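Local coordinates for SRPBCC family protein (Bacillus thuringiensis serovar konkukian, PDB 3F08), which is of unknown function but has the Bet v 1-like fold of the SRPBCC superfamily and probably binds a small hydrophobic ligand, at residues 8-13 / 130-135; 33-38 / 49-54; 56-61 / 72-77; 84-89 / 101-106. The protein carries 5 engineered substitutions. One frame throughout, in Å; residues are numbered along the deposited sequence.

Contact 1: 8-13 / 130-135; sequences MEIFGS and KALQHA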
loop_
_atom_site.group_PDB
_atom_site.type_symbol
_atom_site.label_atom_id
_atom_site.label_comp_id
_atom_site.label_asym_id
_atom_site.label_seq_id
_atom_site.Cartn_x
_atom_site.Cartn_y
_atom_site.Cartn_z
HETATM N N MSE B 8 -17.031 -15.010 4.744
HETATM C CA MSE B 8 -17.422 -16.098 3.871
HETATM C C MSE B 8 -16.236 -16.993 3.574
HETATM O O MSE B 8 -15.100 -16.530 3.458
HETATM C CB MSE B 8 -18.015 -15.557 2.563
HETATM C CG MSE B 8 -18.513 -16.647 1.612
HETATM SE SE MSE B 8 -19.743 -16.038 0.217
HETATM C CE MSE B 8 -21.422 -16.341 1.133
ATOM N N GLU B 9 -16.502 -18.288 3.481
ATOM C CA GLU B 9 -15.460 -19.240 3.155
ATOM C C GLU B 9 -15.360 -19.232 1.645
ATOM O O GLU B 9 -16.275 -19.674 0.952
ATOM C CB GLU B 9 -15.829 -20.645 3.631
ATOM C CG GLU B 9 -15.487 -20.940 5.084
ATOM C CD GLU B 9 -13.988 -21.032 5.336
ATOM O OE1 GLU B 9 -13.298 -21.754 4.584
ATOM O OE2 GLU B 9 -13.506 -20.389 6.293
ATOM N N ILE B 10 -14.258 -18.708 1.134
ATOM C CA ILE B 10 -14.046 -18.661 -0.300
ATOM C C ILE B 10 -13.289 -19.915 -0.708
ATOM O O ILE B 10 -12.332 -20.307 -0.036
ATOM C CB ILE B 10 -13.243 -17.413 -0.679
ATOM C CG1 ILE B 10 -14.040 -16.171 -0.279
ATOM C CG2 ILE B 10 -12.938 -17.407 -2.187
ATOM C CD1 ILE B 10 -15.396 -16.073 -0.962
ATOM N N PHE B 11 -13.716 -20.541 -1.804
ATOM C CA PHE B 11 -13.078 -21.770 -2.268
ATOM C C PHE B 11 -11.807 -21.540 -3.050
ATOM O O PHE B 11 -11.747 -21.806 -4.248
ATOM C CB PHE B 11 -14.036 -22.596 -3.129
ATOM C CG PHE B 11 -15.323 -22.933 -2.447
ATOM C CD1 PHE B 11 -15.472 -22.739 -1.075
ATOM C CD2 PHE B 11 -16.392 -23.453 -3.177
ATOM C CE1 PHE B 11 -16.666 -23.059 -0.430
ATOM C CE2 PHE B 11 -17.596 -23.779 -2.547
ATOM C CZ PHE B 11 -17.734 -23.581 -1.169
ATOM N N GLY B 12 -10.787 -21.052 -2.359
ATOM C CA GLY B 12 -9.495 -20.803 -2.968
ATOM C C GLY B 12 -8.496 -20.738 -1.827
ATOM O O GLY B 12 -8.862 -20.308 -0.738
ATOM N N SER B 13 -7.256 -21.170 -2.041
ATOM C CA SER B 13 -6.266 -21.112 -0.965
ATOM C C SER B 13 -6.035 -19.659 -0.569
ATOM O O SER B 13 -6.393 -18.748 -1.308
ATOM C CB SER B 13 -4.938 -21.722 -1.415
ATOM O OG SER B 13 -4.342 -20.931 -2.426
ATOM N N LYS B 130 -19.767 -12.552 -2.616
ATOM C CA LYS B 130 -20.451 -13.517 -3.469
ATOM C C LYS B 130 -19.783 -13.444 -4.839
ATOM O O LYS B 130 -19.617 -14.460 -5.516
ATOM C CB LYS B 130 -21.942 -13.184 -3.587
ATOM C CG LYS B 130 -22.743 -13.478 -2.321
ATOM C CD LYS B 130 -24.216 -13.127 -2.493
ATOM C CE LYS B 130 -25.017 -13.410 -1.222
ATOM N NZ LYS B 130 -26.418 -12.913 -1.337
ATOM N N ALA B 131 -19.388 -12.234 -5.230
ATOM C CA ALA B 131 -18.721 -12.020 -6.506
ATOM C C ALA B 131 -17.354 -12.696 -6.455
ATOM O O ALA B 131 -16.910 -13.284 -7.437
ATOM C CB ALA B 131 -18.569 -10.521 -6.783
ATOM N N LEU B 132 -16.696 -12.626 -5.302
ATOM C CA LEU B 132 -15.391 -13.263 -5.148
ATOM C C LEU B 132 -15.535 -14.787 -5.259
ATOM O O LEU B 132 -14.684 -15.463 -5.839
ATOM C CB LEU B 132 -14.782 -12.894 -3.784
ATOM C CG LEU B 132 -13.424 -13.516 -3.428
ATOM C CD1 LEU B 132 -12.393 -13.133 -4.478
ATOM C CD2 LEU B 132 -12.981 -13.051 -2.039
ATOM N N GLN B 133 -16.613 -15.324 -4.687
ATOM C CA GLN B 133 -16.860 -16.764 -4.732
ATOM C C GLN B 133 -17.069 -17.165 -6.183
ATOM O O GLN B 133 -16.552 -18.184 -6.642
ATOM C CB GLN B 133 -18.106 -17.140 -3.913
ATOM C CG GLN B 133 -18.341 -18.658 -3.786
ATOM C CD GLN B 133 -17.375 -19.342 -2.812
ATOM O OE1 GLN B 133 -17.767 -19.765 -1.719
ATOM N NE2 GLN B 133 -16.111 -19.449 -3.205
ATOM N N HIS B 134 -17.826 -16.348 -6.905
ATOM C CA HIS B 134 -18.103 -16.621 -8.303
ATOM C C HIS B 134 -16.814 -16.645 -9.117
ATOM O O HIS B 134 -16.643 -17.487 -9.997
ATOM C CB HIS B 134 -19.066 -15.571 -8.862
ATOM C CG HIS B 134 -19.295 -15.688 -10.336
ATOM N ND1 HIS B 134 -18.614 -14.920 -11.259
ATOM C CD2 HIS B 134 -20.118 -16.492 -11.050
ATOM C CE1 HIS B 134 -19.010 -15.247 -12.477
ATOM N NE2 HIS B 134 -19.923 -16.198 -12.378
ATOM N N ALA B 135 -15.907 -15.722 -8.810
ATOM C CA ALA B 135 -14.629 -15.639 -9.505
ATOM C C ALA B 135 -13.837 -16.929 -9.328
ATOM O O ALA B 135 -13.147 -17.377 -10.244
ATOM C CB ALA B 135 -13.828 -14.449 -8.975
#
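The edge strand of the sheet runs almost parallel to the last turns of the long C-terminal helix here, the pairing of sheet and helix that gives the helix-grip (Bet v 1-like) fold its name. Strand 8-10 and helix segment 130-135 approach to 8.8 Å between axes, with 17° between their directions. Met8, a selenomethionine, points toward the helix with an extended start to its side chain (CG anti to the backbone N), and its SE comes within 4.5 Å of Lys130 N. Glu9 turns its side chain away, and its backbone carbonyl is what faces the helix. Ile10 supplies the apolar core: its CG1 branch lies beside the backbone N and meets Leu132 CD2 at 3.7 Å, the two side chains crossing at about a right angle. Val17 of helix 14-21 and Val101 of the adjacent strand touch both of these residues, so the pair sits at a three-way junction. At Phe11, the centre of an inverse gamma turn, the chain leaves the strand, and the ring swings out to the surface. One face of it is overlaid by the terminal amide of Gln133, with the two planes 47° apart. The bend of Gln133 at chi2 (74°) brings that amide into the corner formed by the Phe11 ring and the strand backbone, leaving its CD 3.9 Å from Glu9 O and 4.0 Å from Phe11 N.

Contact 2: 33-38 / 49-54; sequences YIPSSK and ANPDGE. Engineered in segment 49-54: Glu54 (natural residue Asp).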
loop_
_atom_site.group_PDB
_atom_site.type_symbol
_atom_site.label_atom_id
_atom_site.label_comp_id
_atom_site.label_asym_id
_atom_site.label_seq_id
_atom_site.Cartn_x
_atom_site.Cartn_y
_atom_site.Cartn_z
ATOM N N TYR B 33 -19.178 -5.224 -11.271
ATOM C CA TYR B 33 -19.793 -3.906 -11.359
ATOM C C TYR B 33 -18.816 -2.740 -11.262
ATOM O O TYR B 33 -19.224 -1.580 -11.236
ATOM C CB TYR B 33 -20.890 -3.783 -10.306
ATOM C CG TYR B 33 -20.590 -4.544 -9.040
ATOM C CD1 TYR B 33 -19.916 -3.941 -7.980
ATOM C CD2 TYR B 33 -20.988 -5.872 -8.897
ATOM C CE1 TYR B 33 -19.653 -4.643 -6.801
ATOM C CE2 TYR B 33 -20.730 -6.582 -7.728
ATOM C CZ TYR B 33 -20.066 -5.964 -6.683
ATOM O OH TYR B 33 -19.852 -6.650 -5.508
ATOM N N ILE B 34 -17.526 -3.055 -11.202
ATOM C CA ILE B 34 -16.475 -2.043 -11.160
ATOM C C ILE B 34 -15.619 -2.304 -12.399
ATOM O O ILE B 34 -14.544 -2.897 -12.302
ATOM C CB ILE B 34 -15.567 -2.191 -9.930
ATOM C CG1 ILE B 34 -16.402 -2.207 -8.650
ATOM C CG2 ILE B 34 -14.567 -1.036 -9.895
ATOM C CD1 ILE B 34 -17.159 -0.925 -8.397
ATOM N N PRO B 35 -16.081 -1.854 -13.576
ATOM C CA PRO B 35 -15.352 -2.059 -14.835
ATOM C C PRO B 35 -13.887 -1.618 -14.830
ATOM O O PRO B 35 -13.014 -2.329 -15.324
ATOM C CB PRO B 35 -16.173 -1.260 -15.856
ATOM C CG PRO B 35 -17.529 -1.156 -15.232
ATOM C CD PRO B 35 -17.225 -0.950 -13.780
ATOM N N SER B 36 -13.611 -0.446 -14.276
ATOM C CA SER B 36 -12.241 0.043 -14.282
ATOM C C SER B 36 -11.797 0.711 -12.988
ATOM O O SER B 36 -12.609 1.229 -12.222
ATOM C CB SER B 36 -12.063 1.003 -15.465
ATOM O OG SER B 36 -10.732 1.478 -15.546
ATOM N N SER B 37 -10.490 0.682 -12.757
ATOM C CA SER B 37 -9.878 1.274 -11.577
ATOM C C SER B 37 -8.471 1.760 -11.914
ATOM O O SER B 37 -7.710 1.059 -12.577
ATOM C CB SER B 37 -9.804 0.251 -10.436
ATOM O OG SER B 37 -9.067 0.771 -9.339
ATOM N N LYS B 38 -8.144 2.968 -11.459
ATOM C CA LYS B 38 -6.832 3.571 -11.691
ATOM C C LYS B 38 -6.276 4.100 -10.372
ATOM O O LYS B 38 -7.031 4.477 -9.479
ATOM C CB LYS B 38 -6.930 4.739 -12.684
ATOM C CG LYS B 38 -7.326 4.347 -14.095
ATOM C CD LYS B 38 -6.289 3.446 -14.749
ATOM C CE LYS B 38 -6.722 3.070 -16.162
ATOM N NZ LYS B 38 -5.759 2.135 -16.818
ATOM N N ALA B 49 -14.566 3.316 -11.145
ATOM C CA ALA B 49 -15.662 3.755 -11.992
ATOM C C ALA B 49 -16.719 2.665 -12.075
ATOM O O ALA B 49 -16.390 1.502 -12.283
ATOM C CB ALA B 49 -15.143 4.086 -13.382
ATOM N N ASN B 50 -17.982 3.032 -11.885
ATOM C CA ASN B 50 -19.056 2.054 -11.999
ATOM C C ASN B 50 -19.548 2.177 -13.440
ATOM O O ASN B 50 -19.124 3.079 -14.158
ATOM C CB ASN B 50 -20.185 2.353 -11.002
ATOM C CG ASN B 50 -20.837 3.704 -11.232
ATOM O OD1 ASN B 50 -21.742 4.099 -10.493
ATOM N ND2 ASN B 50 -20.386 4.419 -12.253
ATOM N N PRO B 51 -20.436 1.275 -13.889
ATOM C CA PRO B 51 -20.914 1.381 -15.271
ATOM C C PRO B 51 -21.412 2.774 -15.675
ATOM O O PRO B 51 -21.233 3.176 -16.822
ATOM C CB PRO B 51 -22.010 0.321 -15.329
ATOM C CG PRO B 51 -21.468 -0.740 -14.435
ATOM C CD PRO B 51 -20.972 0.061 -13.246
ATOM N N ASP B 52 -22.027 3.492 -14.733
ATOM C CA ASP B 52 -22.551 4.843 -14.965
ATOM C C ASP B 52 -21.504 5.797 -15.507
ATOM O O ASP B 52 -21.800 6.690 -16.299
ATOM C CB ASP B 52 -23.050 5.478 -13.660
ATOM C CG ASP B 52 -24.441 5.058 -13.294
ATOM O OD1 ASP B 52 -25.303 4.999 -14.198
ATOM O OD2 ASP B 52 -24.681 4.811 -12.092
ATOM N N GLY B 53 -20.280 5.616 -15.033
ATOM C CA GLY B 53 -19.198 6.500 -15.408
ATOM C C GLY B 53 -18.882 7.303 -14.155
ATOM O O GLY B 53 -17.907 8.049 -14.102
ATOM N N GLU B 54 -19.725 7.153 -13.135
ATOM C CA GLU B 54 -19.510 7.853 -11.878
ATOM C C GLU B 54 -18.302 7.210 -11.211
ATOM O O GLU B 54 -18.173 5.985 -11.183
ATOM C CB GLU B 54 -20.730 7.730 -10.968
ATOM C CG GLU B 54 -20.655 8.655 -9.768
ATOM C CD GLU B 54 -21.867 8.547 -8.874
ATOM O OE1 GLU B 54 -22.996 8.697 -9.388
ATOM O OE2 GLU B 54 -21.689 8.315 -7.660
#
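Two proline rings, Pro35 and Pro51, meet at about a right angle, their CD atoms 3.9 Å apart. Each ring also presses its CD against a carbonyl of the other segment: Pro35 CD lies 3.0 Å from Ala49 O, and Pro51 CD lies 3.1 Å from Tyr33 O. Both are close approaches of a polarised CH2 to an oxygen. Ile34 points away from this junction, although its CG2 branch, anti to the backbone N, still passes 3.9 Å from Ala49 O. Just beyond the prolines, strands 36-40 and 45-49 form a hairpin, and near its open end Ala49 N donates to Ser36 O over 3.1 Å in a nearly straight bond (176°) that lies in the carbonyl plane. Past Ala49 the chain reverses toward strand 55-64 through a type I turn with a G1 bulge, closed by Gly53 N to Asn50 O and by Asn50 N to the backbone O of Glu54, an engineered residue. Gly53 takes the positive phi (110°) of the bulge position. The Asn50 side chain leaves the backbone away from 33-38, with CG in the crowded position between its backbone N and carbonyl carbon, although CB stays 4.1 Å from Tyr33 O.

Contact 3: 56-61 / 72-77; sequences IIERLE and YSIMNA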
loop_
_atom_site.group_PDB
_atom_site.type_symbol
_atom_site.label_atom_id
_atom_site.label_comp_id
_atom_site.label_asym_id
_atom_site.label_seq_id
_atom_site.Cartn_x
_atom_site.Cartn_y
_atom_site.Cartn_z
ATOM N N ILE B 56 -15.750 6.647 -7.851
ATOM C CA ILE B 56 -15.593 6.659 -6.406
ATOM C C ILE B 56 -14.098 6.742 -6.118
ATOM O O ILE B 56 -13.293 6.110 -6.804
ATOM C CB ILE B 56 -16.157 5.366 -5.780
ATOM C CG1 ILE B 56 -17.679 5.341 -5.929
ATOM C CG2 ILE B 56 -15.763 5.269 -4.321
ATOM C CD1 ILE B 56 -18.313 4.076 -5.370
ATOM N N ILE B 57 -13.724 7.516 -5.110
ATOM C CA ILE B 57 -12.323 7.671 -4.767
ATOM C C ILE B 57 -12.079 7.155 -3.354
ATOM O O ILE B 57 -12.731 7.589 -2.402
ATOM C CB ILE B 57 -11.904 9.148 -4.868
ATOM C CG1 ILE B 57 -12.188 9.662 -6.287
ATOM C CG2 ILE B 57 -10.430 9.299 -4.551
ATOM C CD1 ILE B 57 -11.782 11.121 -6.513
ATOM N N GLU B 58 -11.147 6.218 -3.222
ATOM C CA GLU B 58 -10.846 5.643 -1.920
ATOM C C GLU B 58 -9.361 5.756 -1.613
ATOM O O GLU B 58 -8.517 5.682 -2.504
ATOM C CB GLU B 58 -11.299 4.183 -1.885
ATOM C CG GLU B 58 -12.725 4.006 -2.386
ATOM C CD GLU B 58 -13.243 2.591 -2.248
ATOM O OE1 GLU B 58 -12.439 1.638 -2.347
ATOM O OE2 GLU B 58 -14.472 2.430 -2.063
ATOM N N ARG B 59 -9.052 5.923 -0.335
ATOM C CA ARG B 59 -7.680 6.089 0.100
ATOM C C ARG B 59 -7.131 4.880 0.854
ATOM O O ARG B 59 -7.798 4.338 1.739
ATOM C CB ARG B 59 -7.606 7.348 0.967
ATOM C CG ARG B 59 -6.373 7.465 1.813
ATOM C CD ARG B 59 -6.020 8.916 2.071
ATOM N NE ARG B 59 -4.664 9.114 1.599
ATOM C CZ ARG B 59 -4.301 9.995 0.679
ATOM N NH1 ARG B 59 -5.193 10.798 0.118
ATOM N NH2 ARG B 59 -3.035 10.044 0.305
ATOM N N LEU B 60 -5.930 4.446 0.476
ATOM C CA LEU B 60 -5.279 3.321 1.144
ATOM C C LEU B 60 -4.788 3.800 2.512
ATOM O O LEU B 60 -4.029 4.773 2.589
ATOM C CB LEU B 60 -4.081 2.822 0.324
ATOM C CG LEU B 60 -3.286 1.652 0.927
ATOM C CD1 LEU B 60 -4.155 0.390 0.922
ATOM C CD2 LEU B 60 -2.005 1.414 0.132
ATOM N N GLU B 61 -5.211 3.130 3.584
ATOM C CA GLU B 61 -4.798 3.526 4.931
ATOM C C GLU B 61 -3.732 2.603 5.510
ATOM O O GLU B 61 -2.752 3.065 6.100
ATOM C CB GLU B 61 -5.999 3.547 5.878
ATOM C CG GLU B 61 -7.069 4.587 5.563
ATOM C CD GLU B 61 -6.594 6.016 5.773
ATOM O OE1 GLU B 61 -5.585 6.215 6.486
ATOM O OE2 GLU B 61 -7.240 6.942 5.235
ATOM N N TYR B 72 -8.961 0.792 3.957
ATOM C CA TYR B 72 -9.141 1.985 3.164
ATOM C C TYR B 72 -10.240 2.868 3.716
ATOM O O TYR B 72 -11.095 2.424 4.491
ATOM C CB TYR B 72 -9.455 1.602 1.720
ATOM C CG TYR B 72 -10.748 0.837 1.553
ATOM C CD1 TYR B 72 -11.953 1.499 1.323
ATOM C CD2 TYR B 72 -10.760 -0.556 1.593
ATOM C CE1 TYR B 72 -13.143 0.790 1.130
ATOM C CE2 TYR B 72 -11.941 -1.276 1.404
ATOM C CZ TYR B 72 -13.129 -0.597 1.170
ATOM O OH TYR B 72 -14.289 -1.317 0.980
ATOM N N SER B 73 -10.200 4.130 3.311
ATOM C CA SER B 73 -11.184 5.107 3.729
ATOM C C SER B 73 -11.821 5.645 2.460
ATOM O O SER B 73 -11.312 5.429 1.364
ATOM C CB SER B 73 -10.508 6.232 4.527
ATOM O OG SER B 73 -9.467 6.852 3.787
ATOM N N ILE B 74 -12.942 6.335 2.595
ATOM C CA ILE B 74 -13.594 6.878 1.419
ATOM C C ILE B 74 -13.381 8.377 1.316
ATOM O O ILE B 74 -13.636 9.125 2.256
ATOM C CB ILE B 74 -15.096 6.545 1.411
ATOM C CG1 ILE B 74 -15.295 5.112 0.894
ATOM C CG2 ILE B 74 -15.854 7.549 0.553
ATOM C CD1 ILE B 74 -16.742 4.676 0.812
HETATM N N MSE B 75 -12.903 8.804 0.154
HETATM C CA MSE B 75 -12.636 10.210 -0.104
HETATM C C MSE B 75 -13.821 10.846 -0.833
HETATM O O MSE B 75 -14.226 11.964 -0.510
HETATM C CB MSE B 75 -11.362 10.321 -0.941
HETATM C CG MSE B 75 -10.606 11.626 -0.796
HETATM SE SE MSE B 75 -8.702 11.292 -0.961
HETATM C CE MSE B 75 -8.209 11.320 0.918
ATOM N N ASN B 76 -14.373 10.120 -1.801
ATOM C CA ASN B 76 -15.506 10.589 -2.592
ATOM C C ASN B 76 -16.458 9.443 -2.936
ATOM O O ASN B 76 -16.105 8.550 -3.708
ATOM C CB ASN B 76 -15.008 11.246 -3.883
ATOM C CG ASN B 76 -14.399 12.618 -3.642
ATOM O OD1 ASN B 76 -15.115 13.605 -3.462
ATOM N ND2 ASN B 76 -13.072 12.684 -3.622
ATOM N N ALA B 77 -17.658 9.471 -2.356
ATOM C CA ALA B 77 -18.650 8.429 -2.611
ATOM C C ALA B 77 -20.076 8.864 -2.284
ATOM O O ALA B 77 -20.298 9.770 -1.480
ATOM C CB ALA B 77 -18.306 7.178 -1.821
#
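Ile57, Arg59 and Tyr72 carry much of the buried surface in this antiparallel hairpin of strands 55-64 and 69-74. Ile57 sits at a classic beta bulge. Its carbonyl O accepts from two successive amides, Met75 N at 2.8 Å and Asn76 N at 3.1 Å, so the register shifts by one residue just where the chain turns a corner. Ile57 lies alongside Asn76, pointing the same way, with CD1 3.5 Å from Asn76 ND2, while its CG2 branch touches Met75 CB.

On the same face, Arg59 forms a hydrogen-bonded pair with Ser73. Its chain leaves with CG anti to the backbone N and bends at chi3 (-123°), running beside Met75, a selenomethionine whose CE meets the edge of the guanidinium in its plane, 3.2 Å from Arg59 NH1. NH2 of the same guanidinium forms a salt bridge with Glu41. Farther along, Ser73 OG donates to the anti lone pair of Glu61 OE2 over 2.7 Å, beside the second subunit, which packs on Arg59 and Glu61.

Tyr72 is on the other face, its CG in the crowded position between backbone N and carbonyl carbon (chi1 63°). The carboxylate of buried Glu58 lies alongside, with OE1 over one face of the ring, 3.6 Å from Tyr72 CE1, and the planes 19° apart. Arg46 bridges the two, as salt-bridge partner of Glu58 and cation-pi partner of Tyr72. That positive charge probably keeps Glu58 ionised despite its burial and offsets the repulsion expected between carboxylate and ring.

Contact 4: 84-89 / 101-106; sequences YLSTIQ and VEWSGT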
loop_
_atom_site.group_PDB
_atom_site.type_symbol
_atom_site.label_atom_id
_atom_site.label_comp_id
_atom_site.label_asym_id
_atom_site.label_seq_id
_atom_site.Cartn_x
_atom_site.Cartn_y
_atom_site.Cartn_z
ATOM N N TYR B 84 -15.692 6.878 7.453
ATOM C CA TYR B 84 -15.667 5.510 6.952
ATOM C C TYR B 84 -14.281 4.871 6.855
ATOM O O TYR B 84 -13.369 5.429 6.247
ATOM C CB TYR B 84 -16.317 5.471 5.576
ATOM C CG TYR B 84 -16.507 4.074 5.042
ATOM C CD1 TYR B 84 -17.579 3.301 5.455
ATOM C CD2 TYR B 84 -15.617 3.530 4.114
ATOM C CE1 TYR B 84 -17.776 2.023 4.959
ATOM C CE2 TYR B 84 -15.797 2.248 3.609
ATOM C CZ TYR B 84 -16.887 1.497 4.035
ATOM O OH TYR B 84 -17.107 0.233 3.538
ATOM N N LEU B 85 -14.138 3.700 7.467
ATOM C CA LEU B 85 -12.903 2.927 7.416
ATOM C C LEU B 85 -13.333 1.502 7.141
ATOM O O LEU B 85 -14.280 1.021 7.753
ATOM C CB LEU B 85 -12.146 2.951 8.742
ATOM C CG LEU B 85 -11.077 4.013 8.970
ATOM C CD1 LEU B 85 -10.327 3.656 10.250
ATOM C CD2 LEU B 85 -10.105 4.078 7.795
ATOM N N SER B 86 -12.643 0.823 6.234
ATOM C CA SER B 86 -13.000 -0.549 5.904
ATOM C C SER B 86 -11.762 -1.418 5.749
ATOM O O SER B 86 -10.742 -0.975 5.231
ATOM C CB SER B 86 -13.817 -0.583 4.610
ATOM O OG SER B 86 -14.273 -1.894 4.324
ATOM N N THR B 87 -11.859 -2.658 6.205
ATOM C CA THR B 87 -10.746 -3.579 6.104
ATOM C C THR B 87 -11.210 -4.903 5.514
ATOM O O THR B 87 -12.241 -5.441 5.909
ATOM C CB THR B 87 -10.122 -3.865 7.484
ATOM O OG1 THR B 87 -9.591 -2.652 8.030
ATOM C CG2 THR B 87 -8.996 -4.901 7.363
ATOM N N ILE B 88 -10.466 -5.407 4.541
ATOM C CA ILE B 88 -10.786 -6.695 3.962
ATOM C C ILE B 88 -9.570 -7.550 4.274
ATOM O O ILE B 88 -8.430 -7.122 4.071
ATOM C CB ILE B 88 -11.033 -6.591 2.438
ATOM C CG1 ILE B 88 -11.326 -7.977 1.861
ATOM C CG2 ILE B 88 -9.852 -5.946 1.759
ATOM C CD1 ILE B 88 -11.969 -7.924 0.471
ATOM N N GLN B 89 -9.801 -8.746 4.798
ATOM C CA GLN B 89 -8.696 -9.617 5.158
ATOM C C GLN B 89 -8.934 -11.058 4.750
ATOM O O GLN B 89 -10.058 -11.550 4.787
ATOM C CB GLN B 89 -8.449 -9.553 6.670
ATOM C CG GLN B 89 -7.319 -10.462 7.144
ATOM C CD GLN B 89 -6.953 -10.223 8.600
ATOM O OE1 GLN B 89 -7.826 -10.003 9.446
ATOM N NE2 GLN B 89 -5.662 -10.271 8.900
ATOM N N VAL B 101 -12.562 -15.153 4.159
ATOM C CA VAL B 101 -12.408 -13.754 3.831
ATOM C C VAL B 101 -13.374 -12.932 4.669
ATOM O O VAL B 101 -14.580 -13.170 4.668
ATOM C CB VAL B 101 -12.655 -13.514 2.344
ATOM C CG1 VAL B 101 -12.453 -12.038 2.025
ATOM C CG2 VAL B 101 -11.701 -14.391 1.516
ATOM N N GLU B 102 -12.823 -11.964 5.388
ATOM C CA GLU B 102 -13.604 -11.112 6.270
ATOM C C GLU B 102 -13.539 -9.665 5.794
ATOM O O GLU B 102 -12.457 -9.129 5.535
ATOM C CB GLU B 102 -13.039 -11.242 7.686
ATOM C CG GLU B 102 -13.896 -10.692 8.793
ATOM C CD GLU B 102 -13.364 -11.100 10.160
ATOM O OE1 GLU B 102 -12.308 -10.582 10.580
ATOM O OE2 GLU B 102 -13.995 -11.961 10.808
ATOM N N TRP B 103 -14.704 -9.045 5.661
ATOM C CA TRP B 103 -14.802 -7.657 5.221
ATOM C C TRP B 103 -15.537 -6.916 6.331
ATOM O O TRP B 103 -16.659 -7.277 6.679
ATOM C CB TRP B 103 -15.605 -7.569 3.918
ATOM C CG TRP B 103 -15.309 -6.355 3.097
ATOM C CD1 TRP B 103 -14.818 -5.159 3.539
ATOM C CD2 TRP B 103 -15.500 -6.212 1.682
ATOM N NE1 TRP B 103 -14.694 -4.282 2.486
ATOM C CE2 TRP B 103 -15.106 -4.902 1.338
ATOM C CE3 TRP B 103 -15.976 -7.065 0.674
ATOM C CZ2 TRP B 103 -15.164 -4.424 0.026
ATOM C CZ3 TRP B 103 -16.036 -6.588 -0.633
ATOM C CH2 TRP B 103 -15.632 -5.275 -0.944
ATOM N N SER B 104 -14.913 -5.886 6.887
ATOM C CA SER B 104 -15.549 -5.148 7.969
ATOM C C SER B 104 -15.387 -3.638 7.832
ATOM O O SER B 104 -14.482 -3.153 7.146
ATOM C CB SER B 104 -14.975 -5.600 9.310
ATOM O OG SER B 104 -13.611 -5.240 9.401
ATOM N N GLY B 105 -16.265 -2.897 8.500
ATOM C CA GLY B 105 -16.186 -1.455 8.434
ATOM C C GLY B 105 -16.753 -0.729 9.635
ATOM O O GLY B 105 -17.619 -1.246 10.353
ATOM N N THR B 106 -16.232 0.475 9.859
ATOM C CA THR B 106 -16.672 1.343 10.942
ATOM C C THR B 106 -17.004 2.669 10.273
ATOM O O THR B 106 -16.300 3.112 9.360
ATOM C CB THR B 106 -15.568 1.536 11.993
ATOM O OG1 THR B 106 -14.403 2.080 11.371
ATOM C CG2 THR B 106 -15.205 0.202 12.624
HETATM O O HOH W 1 -11.820 -7.420 8.271
HETATM O O HOH W 2 -10.446 -9.047 9.609
#
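Trp103 leaves its strand with CG anti to the backbone N, and a chi2 of -25° swings the five-membered ring across toward strand 81-92. From CB the indole reaches first with CD1, which lies 3.5 Å from Thr87 O and 3.4 Å from Ser86 OG. The next atom, NE1, gives Ser86 OG a weak hydrogen bond of 3.0 Å, bent to 131°, with the hydroxyl in plane at the ring edge; a second weak bond joins NE1 to Tyr72 OH of strand 69-74. Ser86 OG is also hydrogen-bonded to Tyr125 OH of helix 114-137. On the six-membered ring, CD2 and CE3 both lie 4.1 Å from Ile88 CD1, whose methyl sits over one face in a CH-pi contact, 16° off the normal. Tyr125 stacks on the indole, and Leu129 and Trp30 pack against it. On the opposite face the pairs Thr87-Ser104 and Gln89-Glu102 are polar: one water links Thr87 O with Ser104 OG, and another bridges Gln89 OE1 and Glu102 OE1. Glu102 OE1 also salt-bridges Lys91, and Gln89 NE2 is hydrogen-bonded to Glu67 O. An aromatic, partly polar wall beneath the long helix is consistent with the ligand cavity of Bet v 1-like proteins.

All four contacts reach one seven-stranded antiparallel sheet. Contact 1 ties its first strand to helix 114-137, near the two chain ends, and encloses the other three along the sequence; contacts 2, 3 and 4 follow one another inside that loop. Contacts 1 and 4 share neighbouring strands 3-10 and 99-109 and touch through Val101, their centres about 16 Å apart. Contacts 3 and 4 meet where strands 69-74 and 81-92 adjoin, centres about 13 Å apart. Contact 2 lies at the far edge, about 22 Å from contact 1 between centres. Local hairpins thus build the sheet while the helix closes over it, and contact 3 also borders the second subunit.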